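Local coordinates for phenol hydroxylase component phN (PDB 3U52), which probably hydroxylates phenol and related aromatic compounds at a carboxylate-bridged diiron centre, as the oxygenase component of a multicomponent monooxygenase, at residues 415-427 against 431-444. Residues are numbered along the deposited sequence; the frame is centred on the assembly and turned at random.
With ZN (zinc ion), chain I; GOL (glycerol), chain N.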
ATOM      1  N   THR A 415       6.548 -49.913 -10.104  1.00 23.04           N
ATOM      2  CA  THR A 415       7.147 -49.994 -11.402  1.00 24.77           C
ATOM      3  C   THR A 415       6.080 -50.457 -12.453  1.00 23.97           C
ATOM      4  O   THR A 415       6.355 -50.533 -13.659  1.00 24.43           O
ATOM      5  CB  THR A 415       8.302 -51.023 -11.231  1.00 24.56           C
ATOM      6  OG1 THR A 415       9.567 -50.352 -11.301  1.00 32.17           O
ATOM      7  CG2 THR A 415       8.220 -52.101 -12.135  1.00 25.65           C
ATOM      8  N   MET A 416       4.893 -50.829 -11.967  1.00 23.80           N
ATOM      9  CA  MET A 416       3.804 -51.306 -12.830  1.00 23.44           C
ATOM     10  C   MET A 416       2.714 -50.234 -12.958  1.00 22.50           C
ATOM     11  O   MET A 416       2.163 -49.818 -11.964  1.00 21.23           O
ATOM     12  CB  MET A 416       3.251 -52.615 -12.231  1.00 25.77           C
ATOM     13  CG  MET A 416       1.968 -53.177 -12.850  1.00 33.54           C
ATOM     14  SD  MET A 416       1.328 -54.735 -12.098  1.00 50.51           S
ATOM     15  CE  MET A 416       0.073 -55.184 -13.328  1.00 48.86           C
ATOM     16  N   LEU A 417       2.382 -49.805 -14.173  1.00 20.85           N
ATOM     17  CA  LEU A 417       1.282 -48.815 -14.346  1.00 20.01           C
ATOM     18  C   LEU A 417      -0.053 -49.337 -13.831  1.00 18.94           C
ATOM     19  O   LEU A 417      -0.382 -50.521 -14.014  1.00 18.34           O
ATOM     20  CB  LEU A 417       1.214 -48.375 -15.829  1.00 19.30           C
ATOM     21  CG  LEU A 417       1.993 -47.188 -16.384  1.00 22.91           C
ATOM     22  CD1 LEU A 417       2.984 -46.399 -15.474  1.00 23.60           C
ATOM     23  CD2 LEU A 417       2.460 -47.277 -17.860  1.00 23.00           C
ATOM     24  N   SER A 418      -0.821 -48.484 -13.139  1.00 18.55           N
ATOM     25  CA  SER A 418      -2.149 -48.886 -12.594  1.00 18.42           C
ATOM     26  C   SER A 418      -3.245 -48.676 -13.639  1.00 19.23           C
ATOM     27  O   SER A 418      -4.373 -48.337 -13.303  1.00 20.42           O
ATOM     28  CB  SER A 418      -2.520 -48.148 -11.317  1.00 18.52           C
ATOM     29  OG  SER A 418      -2.455 -46.744 -11.533  1.00 18.50           O
ATOM     30  N   HIS A 419      -2.891 -48.897 -14.898  1.00 18.67           N
ATOM     31  CA  HIS A 419      -3.852 -48.842 -16.026  1.00 21.42           C
ATOM     32  C   HIS A 419      -5.057 -49.750 -15.770  1.00 20.78           C
ATOM     33  O   HIS A 419      -4.899 -50.871 -15.242  1.00 19.78           O
ATOM     34  CB  HIS A 419      -3.151 -49.169 -17.378  1.00 20.93           C
ATOM     35  CG  HIS A 419      -4.088 -49.396 -18.543  1.00 25.68           C
ATOM     36  ND1 HIS A 419      -4.616 -50.637 -18.842  1.00 26.25           N
ATOM     37  CD2 HIS A 419      -4.623 -48.532 -19.445  1.00 24.78           C
ATOM     38  CE1 HIS A 419      -5.433 -50.529 -19.877  1.00 26.40           C
ATOM     39  NE2 HIS A 419      -5.446 -49.266 -20.271  1.00 27.46           N
ATOM     40  N   ARG A 420      -6.253 -49.246 -16.139  1.00 20.15           N
ATOM     41  CA  ARG A 420      -7.484 -50.052 -16.173  1.00 20.26           C
ATOM     42  C   ARG A 420      -8.193 -49.779 -17.490  1.00 20.84           C
ATOM     43  O   ARG A 420      -8.019 -48.675 -18.094  1.00 20.47           O
ATOM     44  CB  ARG A 420      -8.420 -49.685 -15.014  1.00 20.97           C
ATOM     45  CG  ARG A 420      -7.836 -49.824 -13.625  1.00 21.15           C
ATOM     46  CD  ARG A 420      -7.566 -51.286 -13.258  1.00 24.99           C
ATOM     47  NE  ARG A 420      -6.986 -51.347 -11.905  1.00 23.98           N
ATOM     48  CZ  ARG A 420      -5.685 -51.468 -11.618  1.00 24.83           C
ATOM     49  NH1 ARG A 420      -4.740 -51.556 -12.553  1.00 25.33           N
ATOM     50  NH2 ARG A 420      -5.319 -51.499 -10.357  1.00 31.65           N
ATOM     51  N   GLN A 421      -8.960 -50.768 -17.978  1.00 21.78           N
ATOM     52  CA  GLN A 421      -9.734 -50.561 -19.224  1.00 22.33           C
ATOM     53  C   GLN A 421     -11.035 -51.311 -19.140  1.00 23.59           C
ATOM     54  O   GLN A 421     -11.164 -52.303 -18.401  1.00 23.06           O
ATOM     55  CB  GLN A 421      -8.963 -50.912 -20.518  1.00 24.01           C
ATOM     56  CG  GLN A 421      -8.794 -52.397 -20.865  1.00 25.02           C
ATOM     57  CD  GLN A 421      -8.016 -52.593 -22.139  1.00 30.14           C
ATOM     58  OE1 GLN A 421      -6.799 -52.767 -22.101  1.00 33.52           O
ATOM     59  NE2 GLN A 421      -8.699 -52.530 -23.278  1.00 25.68           N
ATOM     60  N   ILE A 422     -12.000 -50.826 -19.888  1.00 24.16           N
ATOM     61  CA  ILE A 422     -13.340 -51.354 -19.813  1.00 26.69           C
ATOM     62  C   ILE A 422     -13.902 -51.321 -21.235  1.00 27.12           C
ATOM     63  O   ILE A 422     -13.328 -50.681 -22.114  1.00 25.68           O
ATOM     64  CB  ILE A 422     -14.134 -50.527 -18.744  1.00 27.82           C
ATOM     65  CG1 ILE A 422     -14.659 -51.397 -17.581  1.00 32.63           C
ATOM     66  CG2 ILE A 422     -14.966 -49.356 -19.329  1.00 27.91           C
ATOM     67  CD1 ILE A 422     -16.152 -51.906 -17.656  1.00 38.44           C
ATOM     68  N   GLU A 423     -14.960 -52.092 -21.464  1.00 27.62           N
ATOM     69  CA  GLU A 423     -15.794 -51.968 -22.643  1.00 29.43           C
ATOM     70  C   GLU A 423     -17.113 -51.395 -22.184  1.00 28.16           C
ATOM     71  O   GLU A 423     -17.699 -51.857 -21.194  1.00 28.05           O
ATOM     72  CB  GLU A 423     -16.035 -53.331 -23.272  1.00 29.93           C
ATOM     73  CG  GLU A 423     -14.790 -53.963 -23.740  1.00 35.34           C
ATOM     74  CD  GLU A 423     -15.052 -55.285 -24.398  1.00 45.49           C
ATOM     75  OE1 GLU A 423     -15.686 -55.291 -25.498  1.00 49.26           O
ATOM     76  OE2 GLU A 423     -14.623 -56.314 -23.818  1.00 49.09           O
ATOM     77  N   HIS A 424     -17.535 -50.337 -22.859  1.00 26.65           N
ATOM     78  CA  HIS A 424     -18.834 -49.762 -22.581  1.00 27.02           C
ATOM     79  C   HIS A 424     -19.598 -49.551 -23.894  1.00 26.71           C
ATOM     80  O   HIS A 424     -19.195 -48.715 -24.727  1.00 26.31           O
ATOM     81  CB  HIS A 424     -18.709 -48.422 -21.860  1.00 25.89           C
ATOM     82  CG  HIS A 424     -20.028 -47.852 -21.456  1.00 26.57           C
ATOM     83  ND1 HIS A 424     -20.639 -46.828 -22.147  1.00 26.70           N
ATOM     84  CD2 HIS A 424     -20.873 -48.188 -20.448  1.00 26.58           C
ATOM     85  CE1 HIS A 424     -21.810 -46.559 -21.595  1.00 23.78           C
ATOM     86  NE2 HIS A 424     -21.972 -47.363 -20.558  1.00 30.67           N
ATOM     87  N   GLU A 425     -20.696 -50.300 -24.044  1.00 27.92           N
ATOM     88  CA  GLU A 425     -21.551 -50.287 -25.231  1.00 27.80           C
ATOM     89  C   GLU A 425     -20.758 -50.371 -26.517  1.00 27.67           C
ATOM     90  O   GLU A 425     -20.961 -49.591 -27.435  1.00 29.20           O
ATOM     91  CB  GLU A 425     -22.512 -49.079 -25.200  1.00 28.06           C
ATOM     92  CG  GLU A 425     -23.217 -49.029 -23.833  1.00 30.58           C
ATOM     93  CD  GLU A 425     -24.487 -48.188 -23.784  1.00 33.60           C
ATOM     94  OE1 GLU A 425     -25.219 -48.280 -22.765  1.00 35.91           O
ATOM     95  OE2 GLU A 425     -24.781 -47.484 -24.769  1.00 38.70           O
ATOM     96  N   GLY A 426     -19.825 -51.323 -26.582  1.00 27.60           N
ATOM     97  CA  GLY A 426     -19.093 -51.548 -27.806  1.00 26.00           C
ATOM     98  C   GLY A 426     -17.901 -50.664 -28.105  1.00 27.76           C
ATOM     99  O   GLY A 426     -17.346 -50.744 -29.227  1.00 27.63           O
ATOM    100  N   GLU A 427     -17.503 -49.823 -27.139  1.00 25.68           N
ATOM    101  CA  GLU A 427     -16.334 -48.941 -27.293  1.00 24.96           C
ATOM    102  C   GLU A 427     -15.375 -49.217 -26.129  1.00 22.60           C
ATOM    103  O   GLU A 427     -15.815 -49.624 -25.093  1.00 23.50           O
ATOM    104  CB  GLU A 427     -16.761 -47.451 -27.257  1.00 25.92           C
ATOM    105  CG  GLU A 427     -17.534 -46.928 -28.549  1.00 31.13           C
ATOM    106  CD  GLU A 427     -16.608 -46.703 -29.734  1.00 37.39           C
ATOM    107  OE1 GLU A 427     -15.390 -46.464 -29.511  1.00 44.61           O
ATOM    108  OE2 GLU A 427     -17.066 -46.769 -30.911  1.00 44.05           O
ATOM    109  N   PHE A 431      -8.313 -45.841 -18.189  1.00 18.32           N
ATOM    110  CA  PHE A 431      -8.204 -45.065 -16.930  1.00 17.32           C
ATOM    111  C   PHE A 431      -6.814 -45.206 -16.312  1.00 17.70           C
ATOM    112  O   PHE A 431      -6.127 -46.202 -16.556  1.00 17.98           O
ATOM    113  CB  PHE A 431      -9.283 -45.539 -15.939  1.00 16.48           C
ATOM    114  CG  PHE A 431     -10.634 -45.639 -16.572  1.00 17.09           C
ATOM    115  CD1 PHE A 431     -11.387 -44.490 -16.817  1.00 15.72           C
ATOM    116  CD2 PHE A 431     -11.096 -46.860 -17.056  1.00 17.35           C
ATOM    117  CE1 PHE A 431     -12.630 -44.576 -17.507  1.00 16.83           C
ATOM    118  CE2 PHE A 431     -12.371 -46.964 -17.709  1.00 16.86           C
ATOM    119  CZ  PHE A 431     -13.105 -45.831 -17.952  1.00 17.29           C
ATOM    120  N   CYS A 432      -6.436 -44.241 -15.463  1.00 18.93           N
ATOM    121  CA  CYS A 432      -5.135 -44.294 -14.766  1.00 17.06           C
ATOM    122  C   CYS A 432      -5.188 -45.143 -13.464  1.00 17.32           C
ATOM    123  O   CYS A 432      -4.123 -45.405 -12.864  1.00 18.86           O
ATOM    124  CB  CYS A 432      -4.729 -42.876 -14.401  1.00 16.54           C
ATOM    125  SG  CYS A 432      -5.898 -42.108 -13.218  1.00 17.67           S
ATOM    126  N   SER A 433      -6.380 -45.533 -13.021  1.00 16.67           N
ATOM    127  CA  SER A 433      -6.591 -46.102 -11.695  1.00 17.38           C
ATOM    128  C   SER A 433      -8.007 -46.655 -11.525  1.00 18.01           C
ATOM    129  O   SER A 433      -8.884 -46.374 -12.331  1.00 17.55           O
ATOM    130  CB  SER A 433      -6.451 -45.003 -10.653  1.00 17.38           C
ATOM    131  OG  SER A 433      -7.382 -43.957 -10.988  1.00 19.67           O
ATOM    132  N   ASP A 434      -8.223 -47.387 -10.426  1.00 19.57           N
ATOM    133  CA  ASP A 434      -9.543 -47.833 -10.006  1.00 19.96           C
ATOM    134  C   ASP A 434     -10.390 -46.630  -9.658  1.00 19.41           C
ATOM    135  O   ASP A 434     -11.584 -46.662  -9.855  1.00 20.44           O
ATOM    136  CB  ASP A 434      -9.459 -48.748  -8.787  1.00 20.47           C
ATOM    137  CG  ASP A 434      -8.851 -50.128  -9.112  1.00 25.22           C
ATOM    138  OD1 ASP A 434      -9.250 -50.769 -10.109  1.00 25.09           O
ATOM    139  OD2 ASP A 434      -7.986 -50.564  -8.337  1.00 29.20           O
ATOM    140  N   GLY A 435      -9.803 -45.576  -9.114  1.00 18.19           N
ATOM    141  CA  GLY A 435     -10.627 -44.465  -8.640  1.00 17.53           C
ATOM    142  C   GLY A 435     -11.348 -43.788  -9.795  1.00 17.31           C
ATOM    143  O   GLY A 435     -12.532 -43.491  -9.695  1.00 19.67           O
ATOM    144  N   CYS A 436     -10.630 -43.584 -10.900  1.00 15.81           N
ATOM    145  CA  CYS A 436     -11.187 -42.978 -12.114  1.00 17.42           C
ATOM    146  C   CYS A 436     -12.114 -43.962 -12.830  1.00 17.69           C
ATOM    147  O   CYS A 436     -13.156 -43.596 -13.316  1.00 16.71           O
ATOM    148  CB  CYS A 436     -10.063 -42.522 -13.015  1.00 17.09           C
ATOM    149  SG  CYS A 436      -9.303 -40.890 -12.500  1.00 18.68           S
ATOM    150  N   CYS A 437     -11.745 -45.231 -12.841  1.00 19.16           N
ATOM    151  CA  CYS A 437     -12.632 -46.264 -13.376  1.00 19.36           C
ATOM    152  C   CYS A 437     -14.003 -46.236 -12.707  1.00 18.63           C
ATOM    153  O   CYS A 437     -15.022 -46.252 -13.396  1.00 18.89           O
ATOM    154  CB  CYS A 437     -11.958 -47.660 -13.294  1.00 18.61           C
ATOM    155  SG  CYS A 437     -12.904 -48.909 -14.254  1.00 27.15           S
ATOM    156  N   ASP A 438     -14.067 -46.174 -11.368  1.00 19.49           N
ATOM    157  CA  ASP A 438     -15.340 -46.183 -10.660  1.00 18.67           C
ATOM    158  C   ASP A 438     -16.196 -44.957 -10.915  1.00 18.55           C
ATOM    159  O   ASP A 438     -17.421 -45.040 -10.938  1.00 17.29           O
ATOM    160  CB  ASP A 438     -15.136 -46.299  -9.161  1.00 20.08           C
ATOM    161  CG  ASP A 438     -14.757 -47.704  -8.731  1.00 24.75           C
ATOM    162  OD1 ASP A 438     -14.659 -48.618  -9.610  1.00 25.18           O
ATOM    163  OD2 ASP A 438     -14.528 -47.865  -7.511  1.00 24.81           O
ATOM    164  N   ILE A 439     -15.556 -43.806 -11.080  1.00 17.83           N
ATOM    165  CA  ILE A 439     -16.268 -42.580 -11.417  1.00 18.34           C
ATOM    166  C   ILE A 439     -16.912 -42.774 -12.828  1.00 18.53           C
ATOM    167  O   ILE A 439     -18.096 -42.444 -13.059  1.00 17.95           O
ATOM    168  CB  ILE A 439     -15.272 -41.356 -11.436  1.00 18.06           C
ATOM    169  CG1 ILE A 439     -14.798 -41.031 -10.030  1.00 18.14           C
ATOM    170  CG2 ILE A 439     -15.924 -40.125 -12.116  1.00 18.00           C
ATOM    171  CD1 ILE A 439     -13.634 -40.111  -9.965  1.00 17.26           C
ATOM    172  N   PHE A 440     -16.146 -43.307 -13.770  1.00 18.68           N
ATOM    173  CA  PHE A 440     -16.669 -43.445 -15.158  1.00 18.71           C
ATOM    174  C   PHE A 440     -17.864 -44.399 -15.152  1.00 20.22           C
ATOM    175  O   PHE A 440     -18.881 -44.159 -15.825  1.00 19.94           O
ATOM    176  CB  PHE A 440     -15.586 -43.972 -16.075  1.00 19.97           C
ATOM    177  CG  PHE A 440     -16.056 -44.240 -17.479  1.00 18.21           C
ATOM    178  CD1 PHE A 440     -15.907 -43.271 -18.442  1.00 15.96           C
ATOM    179  CD2 PHE A 440     -16.684 -45.451 -17.821  1.00 18.16           C
ATOM    180  CE1 PHE A 440     -16.341 -43.487 -19.762  1.00 20.45           C
ATOM    181  CE2 PHE A 440     -17.118 -45.690 -19.133  1.00 19.58           C
ATOM    182  CZ  PHE A 440     -16.964 -44.688 -20.100  1.00 18.02           C
ATOM    183  N   LYS A 441     -17.760 -45.477 -14.392  1.00 20.45           N
ATOM    184  CA  LYS A 441     -18.799 -46.518 -14.387  1.00 23.17           C
ATOM    185  C   LYS A 441     -20.118 -46.021 -13.839  1.00 23.81           C
ATOM    186  O   LYS A 441     -21.172 -46.479 -14.284  1.00 24.38           O
ATOM    187  CB  LYS A 441     -18.347 -47.774 -13.633  1.00 22.09           C
ATOM    188  CG  LYS A 441     -17.221 -48.498 -14.369  1.00 25.90           C
ATOM    189  CD  LYS A 441     -16.834 -49.832 -13.771  1.00 33.85           C
ATOM    190  CE  LYS A 441     -16.717 -49.755 -12.268  1.00 38.37           C
ATOM    191  NZ  LYS A 441     -16.009 -51.005 -11.797  1.00 45.45           N
ATOM    192  N   HIS A 442     -20.071 -45.088 -12.884  1.00 23.74           N
ATOM    193  CA  HIS A 442     -21.287 -44.489 -12.363  1.00 24.12           C
ATOM    194  C   HIS A 442     -21.980 -43.473 -13.314  1.00 24.35           C
ATOM    195  O   HIS A 442     -23.206 -43.335 -13.260  1.00 23.93           O
ATOM    196  CB  HIS A 442     -21.069 -43.926 -10.943  1.00 25.28           C
ATOM    197  CG  HIS A 442     -22.349 -43.591 -10.228  1.00 30.53           C
ATOM    198  ND1 HIS A 442     -22.776 -42.294 -10.025  1.00 32.88           N
ATOM    199  CD2 HIS A 442     -23.305 -44.387  -9.688  1.00 32.87           C
ATOM    200  CE1 HIS A 442     -23.939 -42.303  -9.399  1.00 32.49           C
ATOM    201  NE2 HIS A 442     -24.283 -43.558  -9.181  1.00 34.87           N
ATOM    202  N   GLU A 443     -21.215 -42.798 -14.198  1.00 22.96           N
ATOM    203  CA  GLU A 443     -21.732 -41.743 -15.081  1.00 22.16           C
ATOM    204  C   GLU A 443     -21.109 -41.835 -16.473  1.00 21.98           C
ATOM    205  O   GLU A 443     -20.506 -40.843 -16.971  1.00 22.02           O
ATOM    206  CB  GLU A 443     -21.481 -40.335 -14.493  1.00 22.11           C
ATOM    207  CG  GLU A 443     -22.113 -40.083 -13.184  1.00 22.21           C
ATOM    208  CD  GLU A 443     -21.742 -38.690 -12.617  1.00 30.04           C
ATOM    209  OE1 GLU A 443     -22.663 -37.814 -12.676  1.00 29.13           O
ATOM    210  OE2 GLU A 443     -20.550 -38.464 -12.157  1.00 25.37           O
ATOM    211  N   PRO A 444     -21.279 -43.008 -17.156  1.00 20.73           N
ATOM    212  CA  PRO A 444     -20.565 -43.088 -18.419  1.00 20.00           C
ATOM    213  C   PRO A 444     -21.001 -42.065 -19.438  1.00 20.11           C
ATOM    214  O   PRO A 444     -20.149 -41.614 -20.190  1.00 20.29           O
ATOM    215  CB  PRO A 444     -20.804 -44.547 -18.914  1.00 19.99           C
ATOM    216  CG  PRO A 444     -21.910 -45.086 -18.080  1.00 22.42           C
ATOM    217  CD  PRO A 444     -22.036 -44.233 -16.820  1.00 19.72           C
TER
HETATM  218 ZN    ZN I 514      -7.624 -40.685 -13.986  1.00 19.70          ZN
HETATM  219  C1  GOL N 519      -1.992 -44.917  -9.159  1.00 36.80           C
HETATM  220  O1  GOL N 519      -3.291 -44.853  -9.600  1.00 33.82           O
HETATM  221  C2  GOL N 519      -2.085 -44.837  -7.658  1.00 36.14           C
HETATM  222  O2  GOL N 519      -1.274 -45.800  -7.013  1.00 38.12           O
HETATM  223  C3  GOL N 519      -1.979 -43.401  -7.176  1.00 37.26           C
HETATM  224  O3  GOL N 519      -1.401 -42.541  -8.122  1.00 30.26           O
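Arg420 NE donates to Asp434 OD1 over 2.9 Å in a nearly straight bond (158°). The acceptor lies at the edge of the guanidinium, close to its plane, while NE comes to OD1 from above the plane of the Asp434 carboxylate; a weak second bond joins NH2 to OD2. With CG anti to the carbonyl carbon (chi1 -57°), Arg420 lays CG against the backbone of Ser433; a bend at chi2 then turns the rest of the chain to Asp434 and brings NH1 within 2.8 Å of His419 O. NH1 also pairs with Glu410, so two carboxylates share the cation. With an alanine in place of Arg420, Asp434 and Glu410 would probably lose their common positive partner, and the backbone of Ser433 its cover by CG.

Along the backbone, Arg420 and Phe431 form an antiparallel hydrogen-bonded pair, with Phe431 N 2.9 Å from Arg420 O. Beside it, Ser418 OG donates to Cys432 O in the carbonyl plane, at an unusually short 2.5 Å whose exact value is doubtful, and itself accepts from a glycerol hydroxyl. Further along, Ile422 CG2 meets the edge of the Phe431 ring, 3.9 Å from CE2. Pro444 and Phe440 approach His424 from one side of its ring: Pro444 CB makes a CH-pi contact, 3.7 Å from the centroid, and Phe440 directs an edge at the face in a T-shaped pair with planes at 90°. Glu425 CG lies against the opposite face.

Ser433 OG accepts from Cys436 N, a cap that fixes the turn between two zinc ligands, Cys432 and Cys436; Cys399 and Cys402 complete the site. A hairpin leading into a helix that carries two of four cysteines resembles a treble-clef zinc site, consistent with the YHS domain. The Arg420-Asp434 ion pair and the Arg420/Phe431 bridge thus hold the metal-bearing start of the helix to the hairpin, while packing of Ile422 and His424 on Phe431, Phe440 and Pro444 continues the contact past the helix end.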